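Local coordinates for betaine aldehyde dehydrogenase (Staphylococcus aureus subsp. aureus COL, PDB 4QTO), which catalyses the NAD-dependent oxidation of betaine aldehyde to glycine betaine, at residues Q33-D38 / L232-G237; V42-K47 / E66-D71; N48-I53 / S206-L211; A75-R80 / S245-V250; V174-P179 / C199-K204. All blocks are in the same frame, centred on the assembly; numbering follows the deposited sequence.

Contact 1: residues Q33-D38 / L232-G237; sequences QRQYID and LILGAG
The flat carboxamide of Gln35 lies beside the backbone of Ile233 and Leu234 and takes the N-H of Leu234 at its rim. That bond, Leu234 N to Gln35 OE1, is 3.1 Å long and nearly straight at 170°; it lies in the carbonyl plane, on a lone pair of OE1. The amide's other end, NE2, is held by Asp71, so both ends are fixed and the group cannot easily flip. Ile233 also packs against this oxygen, with CG2 3.6 Å from Gln35 OE1. The phenol of Tyr36 is turned out of the contact: with CG anti to the backbone N (chi1 -171°) the ring leads away and meets the ring of Trp41, and its OH is hydrogen-bonded to Glu221. What Tyr36 offers Leu232 is its CB, 4.0 Å from Leu232 CB. Their main chains form one antiparallel hydrogen-bonded pair, Tyr36 N to Leu232 O at 3.0 Å and Leu232 N to Tyr36 O at 2.7 Å. Two isoleucines also meet, Ile37 CD1 lying 3.6 Å from Ile233 CD1; beta-branched chains suit such an extended, buried backbone. Leu234 points toward the 33-38 segment, placing CD1 3.5 Å from Arg34 O, a buried carbonyl for which the model has no partner. Glutamine is apt at position 35 because its amide can accept from one backbone and donate to a carboxylate. A single bridge of this kind attaches an N-terminal hairpin strand to the end of strand 230-232, at the margin of the Rossmann-type nucleotide-binding domain of an aldehyde dehydrogenase.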
# COMPACT_ATOMS: atom_id res chain seq x y z
N GLN A 33 -10.83 42.16 8.50
CA GLN A 33 -11.67 42.51 7.36
C GLN A 33 -10.89 42.39 6.06
O GLN A 33 -11.43 42.69 4.99
CB GLN A 33 -12.14 43.95 7.50
CG GLN A 33 -13.07 44.19 8.68
CD GLN A 33 -13.47 45.66 8.78
OE1 GLN A 33 -14.66 46.03 8.63
NE2 GLN A 33 -12.47 46.52 8.95
N ARG A 34 -9.64 41.96 6.16
CA ARG A 34 -8.71 41.97 5.04
C ARG A 34 -8.29 40.64 4.47
O ARG A 34 -8.58 39.59 4.99
CB ARG A 34 -7.44 42.70 5.53
CG ARG A 34 -7.65 44.18 5.85
CD ARG A 34 -6.34 44.80 6.22
NE ARG A 34 -6.46 46.24 6.34
CZ ARG A 34 -5.41 47.07 6.34
NH1 ARG A 34 -5.61 48.38 6.43
NH2 ARG A 34 -4.17 46.61 6.23
N GLN A 35 -7.66 40.75 3.30
CA GLN A 35 -7.06 39.60 2.63
C GLN A 35 -5.74 39.31 3.35
O GLN A 35 -5.23 40.16 4.10
CB GLN A 35 -6.77 39.97 1.17
CG GLN A 35 -8.01 40.38 0.42
CD GLN A 35 -7.75 40.65 -1.04
OE1 GLN A 35 -8.13 39.83 -1.88
NE2 GLN A 35 -7.10 41.77 -1.35
N TYR A 36 -5.15 38.14 3.09
CA TYR A 36 -3.87 37.77 3.67
C TYR A 36 -2.94 37.36 2.55
O TYR A 36 -3.14 36.31 1.94
CB TYR A 36 -4.01 36.66 4.71
CG TYR A 36 -2.75 36.37 5.50
CD1 TYR A 36 -2.31 37.25 6.47
CD2 TYR A 36 -2.02 35.22 5.29
CE1 TYR A 36 -1.18 36.97 7.22
CE2 TYR A 36 -0.89 34.94 6.04
CZ TYR A 36 -0.49 35.84 7.01
OH TYR A 36 0.63 35.63 7.82
N ILE A 37 -1.98 38.21 2.22
CA ILE A 37 -1.11 37.97 1.10
C ILE A 37 0.34 38.12 1.50
O ILE A 37 0.77 39.17 2.04
CB ILE A 37 -1.45 38.95 -0.07
CG1 ILE A 37 -2.93 38.85 -0.45
CG2 ILE A 37 -0.54 38.65 -1.26
CD1 ILE A 37 -3.37 39.78 -1.58
N ASP A 38 1.12 37.07 1.29
CA ASP A 38 2.53 37.10 1.54
C ASP A 38 2.86 37.56 2.97
O ASP A 38 3.70 38.47 3.19
CB ASP A 38 3.23 37.98 0.49
CG ASP A 38 4.69 37.60 0.27
OD1 ASP A 38 5.14 36.54 0.75
OD2 ASP A 38 5.37 38.34 -0.46
N LEU A 232 -4.85 34.24 1.39
CA LEU A 232 -6.30 34.36 1.34
C LEU A 232 -6.69 35.56 0.49
O LEU A 232 -6.33 36.70 0.80
CB LEU A 232 -6.84 34.55 2.78
CG LEU A 232 -8.33 34.87 2.95
CD1 LEU A 232 -9.21 33.76 2.43
CD2 LEU A 232 -8.69 35.18 4.41
N ILE A 233 -7.44 35.29 -0.57
CA ILE A 233 -8.01 36.32 -1.43
C ILE A 233 -9.49 36.37 -1.12
O ILE A 233 -10.13 35.32 -0.93
CB ILE A 233 -7.78 35.96 -2.90
CG1 ILE A 233 -6.30 36.04 -3.24
CG2 ILE A 233 -8.59 36.87 -3.83
CD1 ILE A 233 -5.66 37.39 -3.10
N LEU A 234 -10.07 37.56 -1.12
CA LEU A 234 -11.47 37.72 -0.86
C LEU A 234 -12.09 38.42 -2.05
O LEU A 234 -11.59 39.46 -2.49
CB LEU A 234 -11.72 38.56 0.39
CG LEU A 234 -11.17 38.02 1.72
CD1 LEU A 234 -11.33 39.02 2.84
CD2 LEU A 234 -11.82 36.71 2.10
N GLY A 235 -13.16 37.88 -2.55
CA GLY A 235 -13.83 38.57 -3.63
C GLY A 235 -14.63 37.73 -4.58
O GLY A 235 -14.69 36.54 -4.44
N ALA A 236 -15.17 38.42 -5.57
CA ALA A 236 -15.99 37.84 -6.62
C ALA A 236 -15.26 36.87 -7.50
O ALA A 236 -14.18 37.18 -8.02
CB ALA A 236 -16.52 38.96 -7.51
N GLY A 237 -15.87 35.70 -7.71
CA GLY A 237 -15.30 34.72 -8.61
C GLY A 237 -15.21 35.35 -10.00
O GLY A 237 -14.26 35.12 -10.74

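Contact 2: residues V42-K47 / E66-D71; sequences VESANK and EGTKED
Ser44 turns its CB and hydroxyl toward the backbone at Glu66, and the carboxylate of Asp71 comes from the other segment to Ala45 N, in the turn that Ser44 begins. With OG anti to its own N (chi1 176°), Ser44 sets that oxygen 2.8 Å from Glu66 O and 2.7 Å from Asn46 OD1, two acceptors that compete for one proton. Asp71 OD2 receives Ala45 N at 3.0 Å through its syn lone pair. Thr68 N meets the same oxygen from above the carboxylate plane, at 3.1 Å, and Gln35 NE2 is a further donor to it. In return Thr68 OG1 accepts Asp71 N at 3.2 Å, so Thr68 and Asp71 form a capping box at the start of helix 69-85, against which the type I turn Ser44-Lys47 is laid. Threonine and aspartate suit these places, since their short side chains can reach back to backbone N-H groups in the first turn. Asn46 and Thr68 lie alongside each other, pointing opposite ways, with Thr68 CG2 3.5 Å from Asn46 ND2. Ala45, whose lone methyl can lie close against the carboxylate, has CB 3.4 Å from Asp71 OD1, while a water donates to both that oxygen and Glu43 O.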
# COMPACT_ATOMS: atom_id res chain seq x y z
N VAL A 42 -3.85 42.65 4.19
CA VAL A 42 -3.92 43.76 3.27
C VAL A 42 -5.32 44.00 2.71
O VAL A 42 -6.12 43.07 2.52
CB VAL A 42 -2.96 43.58 2.09
CG1 VAL A 42 -1.52 43.54 2.57
CG2 VAL A 42 -3.26 42.31 1.29
N GLU A 43 -5.62 45.26 2.43
CA GLU A 43 -6.92 45.56 1.84
C GLU A 43 -6.86 45.26 0.33
O GLU A 43 -5.84 44.77 -0.18
CB GLU A 43 -7.38 46.97 2.18
CG GLU A 43 -6.49 48.01 1.68
CD GLU A 43 -6.92 49.42 2.11
OE1 GLU A 43 -6.22 50.33 1.70
OE2 GLU A 43 -7.92 49.63 2.84
N SER A 44 -7.95 45.50 -0.36
CA SER A 44 -7.95 45.38 -1.80
C SER A 44 -7.10 46.48 -2.38
O SER A 44 -7.09 47.63 -1.87
CB SER A 44 -9.36 45.55 -2.34
OG SER A 44 -9.32 45.52 -3.76
N ALA A 45 -6.47 46.18 -3.50
CA ALA A 45 -5.64 47.16 -4.19
C ALA A 45 -6.43 48.41 -4.57
O ALA A 45 -5.84 49.49 -4.64
CB ALA A 45 -4.96 46.55 -5.42
N ASN A 46 -7.73 48.28 -4.82
CA ASN A 46 -8.56 49.43 -5.19
C ASN A 46 -9.52 49.91 -4.07
O ASN A 46 -10.41 50.73 -4.33
CB ASN A 46 -9.38 49.11 -6.45
CG ASN A 46 -10.38 47.98 -6.24
OD1 ASN A 46 -10.61 47.52 -5.12
ND2 ASN A 46 -10.99 47.51 -7.33
N LYS A 47 -9.30 49.41 -2.86
CA LYS A 47 -10.09 49.73 -1.67
C LYS A 47 -11.57 49.34 -1.77
O LYS A 47 -12.40 49.77 -0.98
CB LYS A 47 -9.95 51.21 -1.30
CG LYS A 47 -8.60 51.59 -0.74
CD LYS A 47 -8.62 53.02 -0.22
CE LYS A 47 -7.41 53.38 0.63
NZ LYS A 47 -7.47 52.80 2.00
N GLU A 66 -12.73 43.53 -1.04
CA GLU A 66 -13.15 42.87 -2.30
C GLU A 66 -11.91 43.04 -3.23
O GLU A 66 -11.70 44.09 -3.85
CB GLU A 66 -14.36 43.55 -2.87
CG GLU A 66 -14.86 42.97 -4.20
CD GLU A 66 -15.74 41.74 -4.04
OE1 GLU A 66 -15.93 41.21 -2.93
OE2 GLU A 66 -16.35 41.38 -5.08
N GLY A 67 -11.09 42.01 -3.25
CA GLY A 67 -9.81 42.03 -3.95
C GLY A 67 -9.86 42.11 -5.46
O GLY A 67 -10.90 41.81 -6.07
N THR A 68 -8.74 42.50 -6.04
CA THR A 68 -8.62 42.61 -7.47
C THR A 68 -7.84 41.45 -8.09
O THR A 68 -7.17 40.66 -7.41
CB THR A 68 -7.88 43.90 -7.87
OG1 THR A 68 -6.50 43.81 -7.46
CG2 THR A 68 -8.52 45.10 -7.24
N LYS A 69 -7.90 41.35 -9.41
CA LYS A 69 -7.17 40.28 -10.07
C LYS A 69 -5.66 40.46 -9.87
O LYS A 69 -4.93 39.45 -9.84
CB LYS A 69 -7.54 40.18 -11.55
CG LYS A 69 -7.07 41.30 -12.41
CD LYS A 69 -7.56 41.05 -13.85
CE LYS A 69 -7.01 42.06 -14.84
NZ LYS A 69 -7.39 43.46 -14.53
N GLU A 70 -5.20 41.69 -9.66
CA GLU A 70 -3.79 41.93 -9.39
C GLU A 70 -3.41 41.41 -8.01
O GLU A 70 -2.29 40.97 -7.79
CB GLU A 70 -3.40 43.39 -9.55
CG GLU A 70 -3.44 43.89 -11.01
CD GLU A 70 -4.84 44.09 -11.56
OE1 GLU A 70 -5.78 44.40 -10.79
OE2 GLU A 70 -4.99 43.98 -12.79
N ASP A 71 -4.34 41.54 -7.04
CA ASP A 71 -4.09 40.98 -5.69
C ASP A 71 -3.94 39.44 -5.81
O ASP A 71 -3.02 38.83 -5.22
CB ASP A 71 -5.26 41.29 -4.75
CG ASP A 71 -5.35 42.77 -4.35
OD1 ASP A 71 -4.30 43.44 -4.26
OD2 ASP A 71 -6.49 43.23 -4.08
O HOH W 1 -3.78 44.65 -1.91
O HOH W 2 -12.62 44.78 -6.55

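Contact 3: residues N48-I53 / S206-L211; sequences NTRDII and SEITPL
Arg50 leaves the strand with CG anti to the backbone N (chi1 171°), then bends at chi3 (-68°), which swings its guanidinium across the side chain of Glu207. Glu207 is folded as well: its CG sits between N and the carbonyl carbon (chi1 64°), under one face of the guanidinium and towards its rim. The nearest pair there is Arg50 NH1 to Glu207 CG, 3.6 Å, so the flat cation rests on methylene carbons rather than on the carboxylate. The charged ends stay apart, with Arg50 NH1 5.2 Å from Glu207 OE2, while Arg50 NE makes its salt bridge to Glu66. Closer to the strand, Arg50 CD lies 3.1 Å from Glu207 O. Ile52, two residues on and on the same side of the strand, reaches tip to tip with Pro210, its CD1 3.6 Å from Pro210 CD. Isoleucine and proline suit this buried half, as neither side chain brings a polar group that would need a partner. Towards the end of the strand a water bridges the backbones, 3.0 Å from Ile53 N and 2.7 Å from Ile208 O. Strand 49-54 is thus laid over the type I turn Ser206-Thr209 that leads into helix 211-223. With no direct hydrogen bond between the segments, the contact relies on carbon packing and one bridging water; the opposite charges of Arg50 and Glu207 probably add a modest attraction at long range.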
# COMPACT_ATOMS: atom_id res chain seq x y z
N ASN A 48 -11.91 48.47 -2.71
CA ASN A 48 -13.27 48.01 -2.84
C ASN A 48 -13.59 47.07 -1.67
O ASN A 48 -12.70 46.42 -1.09
CB ASN A 48 -13.43 47.29 -4.15
CG ASN A 48 -14.87 47.13 -4.57
OD1 ASN A 48 -15.78 47.77 -4.04
ND2 ASN A 48 -15.08 46.30 -5.58
N THR A 49 -14.87 47.04 -1.32
CA THR A 49 -15.38 46.23 -0.22
C THR A 49 -16.69 45.58 -0.58
O THR A 49 -17.34 45.96 -1.56
CB THR A 49 -15.59 47.09 1.06
OG1 THR A 49 -16.54 48.14 0.83
CG2 THR A 49 -14.28 47.68 1.56
N ARG A 50 -17.11 44.66 0.28
CA ARG A 50 -18.34 43.92 0.14
C ARG A 50 -18.99 43.75 1.49
O ARG A 50 -18.33 43.43 2.47
CB ARG A 50 -18.05 42.54 -0.47
CG ARG A 50 -19.25 41.61 -0.45
CD ARG A 50 -18.86 40.24 -0.99
NE ARG A 50 -18.55 40.31 -2.42
CZ ARG A 50 -19.41 40.12 -3.39
NH1 ARG A 50 -20.66 39.77 -3.08
NH2 ARG A 50 -19.02 40.23 -4.64
N ASP A 51 -20.29 44.02 1.55
CA ASP A 51 -21.09 43.82 2.76
C ASP A 51 -21.60 42.36 2.78
O ASP A 51 -22.14 41.86 1.78
CB ASP A 51 -22.28 44.77 2.80
CG ASP A 51 -21.88 46.21 3.06
OD1 ASP A 51 -20.73 46.51 3.40
OD2 ASP A 51 -22.77 47.06 2.92
N ILE A 52 -21.36 41.71 3.91
CA ILE A 52 -21.72 40.33 4.18
C ILE A 52 -23.04 40.38 4.96
O ILE A 52 -23.21 41.18 5.87
CB ILE A 52 -20.61 39.64 5.01
CG1 ILE A 52 -19.28 39.73 4.26
CG2 ILE A 52 -20.96 38.19 5.33
CD1 ILE A 52 -19.33 39.24 2.83
N ILE A 53 -23.95 39.48 4.59
CA ILE A 53 -25.30 39.45 5.13
C ILE A 53 -25.58 38.19 5.95
O ILE A 53 -24.98 37.13 5.71
CB ILE A 53 -26.25 39.45 3.91
CG1 ILE A 53 -25.95 40.67 3.01
CG2 ILE A 53 -27.70 39.43 4.33
CD1 ILE A 53 -26.60 40.59 1.64
N SER A 206 -16.20 31.63 -0.82
CA SER A 206 -17.33 32.20 -1.51
C SER A 206 -17.44 33.66 -1.10
O SER A 206 -17.29 34.00 0.09
CB SER A 206 -18.61 31.49 -1.14
OG SER A 206 -19.70 32.15 -1.78
N GLU A 207 -17.72 34.52 -2.06
CA GLU A 207 -17.78 35.95 -1.80
C GLU A 207 -18.83 36.29 -0.76
O GLU A 207 -18.69 37.27 -0.05
CB GLU A 207 -18.01 36.74 -3.12
CG GLU A 207 -19.32 36.48 -3.81
CD GLU A 207 -19.32 35.26 -4.70
OE1 GLU A 207 -18.34 34.46 -4.71
OE2 GLU A 207 -20.34 35.12 -5.41
N ILE A 208 -19.87 35.48 -0.63
CA ILE A 208 -20.93 35.77 0.31
C ILE A 208 -20.75 35.22 1.73
O ILE A 208 -21.48 35.61 2.63
CB ILE A 208 -22.32 35.37 -0.23
CG1 ILE A 208 -22.38 33.91 -0.64
CG2 ILE A 208 -22.70 36.24 -1.43
CD1 ILE A 208 -23.79 33.44 -0.94
N THR A 209 -19.78 34.32 1.91
CA THR A 209 -19.54 33.67 3.23
C THR A 209 -18.05 33.55 3.57
O THR A 209 -17.49 32.46 3.62
CB THR A 209 -20.11 32.25 3.24
OG1 THR A 209 -19.51 31.48 2.16
CG2 THR A 209 -21.63 32.26 3.08
N PRO A 210 -17.37 34.68 3.84
CA PRO A 210 -15.93 34.62 4.12
C PRO A 210 -15.54 34.55 5.60
O PRO A 210 -14.36 34.41 5.90
CB PRO A 210 -15.47 35.98 3.61
CG PRO A 210 -16.61 36.87 3.96
CD PRO A 210 -17.85 36.07 3.70
N LEU A 211 -16.50 34.61 6.52
CA LEU A 211 -16.16 34.86 7.93
C LEU A 211 -15.29 33.81 8.62
O LEU A 211 -14.23 34.14 9.17
CB LEU A 211 -17.39 35.15 8.76
CG LEU A 211 -18.25 36.29 8.24
CD1 LEU A 211 -19.45 36.49 9.16
CD2 LEU A 211 -17.49 37.59 8.10
O HOH W 3 -23.25 37.65 2.37

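Contact 4: residues A75-R80 / S245-V250; sequences AILAAR and SGHKEV
Ile76 packs into the turn that follows helix 237-246, and with His247 and Val250 it makes the buried, apolar part of the contact. Its CG2 sits over one face of the His247 imidazole in a CH-pi contact, 4.1 Å from the ring centroid, and also lies 4.0 Å from Val250 CG2. A branched isoleucine suits the place because one methyl can serve ring and valine together. The ring is held from its edge: Glu249 N donates to His247 ND1 at 3.0 Å, nearly in the ring plane. This bond within the type I turn His247-Val250 fixes the rotation of the imidazole and so keeps its face on Ile76. Arg80 and Glu249 form a close polar grip at a partly exposed place. Arg80 is bent at chi2 and chi3 (58° and 62°), curling its guanidinium round to Glu249, where it meets both the main chain and the side chain. Arg80 NH2 donates to Glu249 O at 2.8 Å, from above the carbonyl plane, whereas Arg80 NE reaches Glu249 OE1 at 3.0 Å in a salt bridge whose hydrogen bond is weak, being bent. Arginine suits the position because its several N-H groups can be shared: Glu84 and Asp251 also form salt bridges with it. Arg80 packs against Lys462 of the second subunit too. The loose, solvent side belongs to exposed Leu77, whose CD2 approaches obliquely, 4.0 Å from His247 CE1. The whole joins helix 69-85 to the turn between helix 237-246 and strand 252-256, a helix-to-strand connection of the parallel part of the Rossmann-type sheet.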
# COMPACT_ATOMS: atom_id res chain seq x y z
N ALA A 75 -0.63 37.15 -4.88
CA ALA A 75 -0.69 36.00 -3.97
C ALA A 75 -0.12 34.73 -4.61
O ALA A 75 0.66 33.99 -4.00
CB ALA A 75 -2.11 35.72 -3.55
N ILE A 76 -0.47 34.50 -5.88
CA ILE A 76 0.06 33.32 -6.58
C ILE A 76 1.60 33.41 -6.73
O ILE A 76 2.33 32.43 -6.52
CB ILE A 76 -0.64 33.16 -7.94
CG1 ILE A 76 -2.09 32.72 -7.70
CG2 ILE A 76 0.10 32.15 -8.82
CD1 ILE A 76 -2.96 32.86 -8.92
N LEU A 77 2.09 34.59 -7.08
CA LEU A 77 3.53 34.77 -7.22
C LEU A 77 4.25 34.60 -5.87
O LEU A 77 5.35 34.07 -5.82
CB LEU A 77 3.87 36.10 -7.86
CG LEU A 77 3.42 36.21 -9.32
CD1 LEU A 77 3.71 37.62 -9.84
CD2 LEU A 77 4.09 35.18 -10.20
N ALA A 78 3.61 35.02 -4.80
CA ALA A 78 4.18 34.84 -3.45
C ALA A 78 4.21 33.38 -3.06
O ALA A 78 5.18 32.91 -2.46
CB ALA A 78 3.41 35.64 -2.42
N ALA A 79 3.14 32.66 -3.40
CA ALA A 79 3.07 31.21 -3.14
C ALA A 79 4.19 30.50 -3.89
O ALA A 79 4.85 29.58 -3.37
CB ALA A 79 1.70 30.69 -3.55
N ARG A 80 4.41 30.89 -5.16
CA ARG A 80 5.47 30.31 -5.94
C ARG A 80 6.83 30.60 -5.32
O ARG A 80 7.68 29.71 -5.21
CB ARG A 80 5.41 30.82 -7.41
CG ARG A 80 6.63 30.48 -8.28
CD ARG A 80 6.92 28.98 -8.37
NE ARG A 80 5.79 28.29 -9.00
CZ ARG A 80 5.56 26.98 -8.90
NH1 ARG A 80 6.36 26.20 -8.21
NH2 ARG A 80 4.50 26.47 -9.50
N SER A 245 -7.59 30.25 -11.73
CA SER A 245 -7.63 28.99 -12.49
C SER A 245 -6.72 29.00 -13.71
O SER A 245 -6.38 27.92 -14.22
CB SER A 245 -9.05 28.67 -12.93
OG SER A 245 -9.60 29.74 -13.68
N GLY A 246 -6.33 30.16 -14.18
CA GLY A 246 -5.58 30.27 -15.43
C GLY A 246 -4.15 30.73 -15.38
O GLY A 246 -3.54 30.92 -16.43
N HIS A 247 -3.60 30.95 -14.18
CA HIS A 247 -2.25 31.46 -14.06
C HIS A 247 -1.22 30.36 -14.32
O HIS A 247 -1.38 29.20 -13.87
CB HIS A 247 -2.02 32.07 -12.68
CG HIS A 247 -0.88 33.01 -12.63
ND1 HIS A 247 0.42 32.58 -12.55
CD2 HIS A 247 -0.82 34.36 -12.72
CE1 HIS A 247 1.23 33.62 -12.56
NE2 HIS A 247 0.50 34.72 -12.65
N LYS A 248 -0.14 30.71 -15.01
CA LYS A 248 0.87 29.73 -15.37
C LYS A 248 1.66 29.16 -14.20
O LYS A 248 2.24 28.08 -14.32
CB LYS A 248 1.86 30.32 -16.40
CG LYS A 248 2.76 31.39 -15.86
CD LYS A 248 3.76 31.83 -16.95
CE LYS A 248 4.95 32.53 -16.31
NZ LYS A 248 5.96 33.02 -17.30
N GLU A 249 1.68 29.86 -13.08
CA GLU A 249 2.44 29.39 -11.90
C GLU A 249 1.66 28.46 -10.98
O GLU A 249 2.19 28.03 -9.95
CB GLU A 249 2.99 30.56 -11.08
CG GLU A 249 4.01 31.38 -11.84
CD GLU A 249 5.23 30.59 -12.28
OE1 GLU A 249 5.59 29.56 -11.66
OE2 GLU A 249 5.87 31.04 -13.26
N VAL A 250 0.44 28.12 -11.34
CA VAL A 250 -0.39 27.21 -10.54
C VAL A 250 -0.22 25.77 -11.04
O VAL A 250 -0.24 25.54 -12.25
CB VAL A 250 -1.86 27.61 -10.61
CG1 VAL A 250 -2.75 26.63 -9.86
CG2 VAL A 250 -2.05 29.01 -10.03

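Contact 5: residues V174-P179 / C199-K204; sequences VTQITP and CSLVMK
Lys204 O takes a backbone hydrogen bond from Thr178 N, 3.3 Å away and tilted from the carbonyl plane, and a second from a water at 2.9 Å. The same water donates to Thr178 O, so it closes the end of the strand pair where the chains part. Before that point the register is regular and parallel: Gln176 hydrogen-bonds through its main chain to both Val202 and Lys204, with Gln176 N to Val202 O and Lys204 N to Gln176 O both 2.8 Å. Val174 uses its own N and O in the same way with Ser200 and Val202. The side chains alternate. On one face Gln176, its CG beside the backbone N (chi1 -60°), crosses Met203 obliquely, and OE1 lies 3.5 Å from Met203 CE. That oxygen is buried among carbons of Met203 and Leu201 with no partner in the model, while NE2 at the other end of the amide bonds to Tyr500. Flexible, unbranched methionine suits the place by bending its methyl round to the glutamine; CE also lies 4.1 Å from Thr178 CG2. Thr175, Val202 and Ile177 face the other way, as does Lys204, whose NZ is bonded to Gly235 O. Helix 183-197 connects the two strands in a right-handed beta-alpha-beta unit and packs on the Gln176 and Met203 face; helix 237-246 lies on the Ile177 and Lys204 face, and strand 252-256 continues the sheet beside strand 162-177.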
# COMPACT_ATOMS: atom_id res chain seq x y z
N VAL A 174 -0.97 25.65 -5.24
CA VAL A 174 -2.35 25.24 -5.43
C VAL A 174 -3.30 26.40 -5.17
O VAL A 174 -3.10 27.17 -4.22
CB VAL A 174 -2.75 24.11 -4.46
CG1 VAL A 174 -4.17 23.64 -4.77
CG2 VAL A 174 -1.75 22.96 -4.54
N THR A 175 -4.32 26.52 -6.02
CA THR A 175 -5.39 27.50 -5.82
C THR A 175 -6.61 26.70 -5.36
O THR A 175 -6.89 25.58 -5.83
CB THR A 175 -5.66 28.40 -7.01
OG1 THR A 175 -5.96 27.59 -8.13
CG2 THR A 175 -4.45 29.29 -7.28
N GLN A 176 -7.35 27.27 -4.41
CA GLN A 176 -8.41 26.57 -3.73
C GLN A 176 -9.62 27.50 -3.65
O GLN A 176 -9.50 28.59 -3.09
CB GLN A 176 -7.95 26.14 -2.34
CG GLN A 176 -6.74 25.20 -2.38
CD GLN A 176 -6.15 24.88 -1.02
OE1 GLN A 176 -6.13 25.71 -0.13
NE2 GLN A 176 -5.65 23.66 -0.89
N ILE A 177 -10.75 27.06 -4.17
CA ILE A 177 -11.98 27.90 -4.26
C ILE A 177 -13.09 27.10 -3.61
O ILE A 177 -13.38 25.98 -4.01
CB ILE A 177 -12.30 28.25 -5.72
CG1 ILE A 177 -11.15 29.07 -6.32
CG2 ILE A 177 -13.62 28.99 -5.79
CD1 ILE A 177 -11.23 29.23 -7.83
N THR A 178 -13.67 27.66 -2.54
CA THR A 178 -14.65 26.97 -1.73
C THR A 178 -16.06 27.55 -1.83
O THR A 178 -16.24 28.72 -2.25
CB THR A 178 -14.18 26.96 -0.26
OG1 THR A 178 -13.80 28.29 0.10
CG2 THR A 178 -12.97 26.08 -0.08
N PRO A 179 -17.07 26.75 -1.47
CA PRO A 179 -18.49 27.14 -1.62
C PRO A 179 -19.08 27.79 -0.38
O PRO A 179 -18.47 27.80 0.71
CB PRO A 179 -19.16 25.79 -1.87
CG PRO A 179 -18.43 24.91 -0.98
CD PRO A 179 -16.99 25.35 -1.04
N CYS A 199 2.83 21.93 0.11
CA CYS A 199 2.47 22.88 -0.93
C CYS A 199 2.36 24.31 -0.40
O CYS A 199 2.35 24.53 0.81
CB CYS A 199 1.09 22.52 -1.50
SG CYS A 199 1.00 20.95 -2.37
N SER A 200 2.31 25.28 -1.33
CA SER A 200 1.92 26.65 -0.99
C SER A 200 0.51 26.78 -1.56
O SER A 200 0.22 26.23 -2.62
CB SER A 200 2.82 27.69 -1.64
OG SER A 200 4.11 27.64 -1.11
N LEU A 201 -0.34 27.55 -0.90
CA LEU A 201 -1.73 27.68 -1.33
C LEU A 201 -2.25 29.09 -1.36
O LEU A 201 -1.78 29.96 -0.64
CB LEU A 201 -2.63 26.83 -0.42
CG LEU A 201 -2.72 27.22 1.07
CD1 LEU A 201 -3.85 28.22 1.28
CD2 LEU A 201 -3.00 25.99 1.96
N VAL A 202 -3.21 29.29 -2.24
CA VAL A 202 -3.98 30.53 -2.33
C VAL A 202 -5.44 30.13 -2.31
O VAL A 202 -5.93 29.43 -3.22
CB VAL A 202 -3.69 31.35 -3.60
CG1 VAL A 202 -4.48 32.67 -3.57
CG2 VAL A 202 -2.21 31.65 -3.76
N MET A 203 -6.16 30.55 -1.27
CA MET A 203 -7.57 30.20 -1.11
C MET A 203 -8.47 31.39 -1.26
O MET A 203 -8.12 32.50 -0.83
CB MET A 203 -7.80 29.61 0.29
CG MET A 203 -9.27 29.33 0.58
SD MET A 203 -9.60 28.24 1.99
CE MET A 203 -9.16 26.68 1.26
N LYS A 204 -9.63 31.17 -1.90
CA LYS A 204 -10.66 32.20 -2.03
C LYS A 204 -11.98 31.59 -1.64
O LYS A 204 -12.48 30.71 -2.34
CB LYS A 204 -10.77 32.77 -3.45
CG LYS A 204 -11.75 33.95 -3.53
CD LYS A 204 -12.27 34.18 -4.93
CE LYS A 204 -13.52 33.36 -5.20
NZ LYS A 204 -14.72 33.83 -4.42
O HOH W 4 -15.06 30.75 -3.70

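How the contacts relate
The contacts gather in and around the Rossmann-type region of the chain. Contact 5 is a parallel strand pair within the mixed sheet, and contacts 1 and 4 adjoin it with centres about 11 and 10 Å away; strand 230-232, at whose end contact 1 begins, lies beside strand 200-204. Contacts 2 and 4 share helix 69-85, at its start and further along. Contacts 2 and 3, with centres about 14 Å apart, are joined by the Glu66-Arg50 salt bridge. In sequence, contacts 2, 3 and 5 are nested inside the loop closed by contact 1, whereas contact 4 crosses it. Contacts 1, 3 and 4 join the N-terminal part of the chain to elements of the Rossmann-type region, while contact 2 is formed within that N-terminal part.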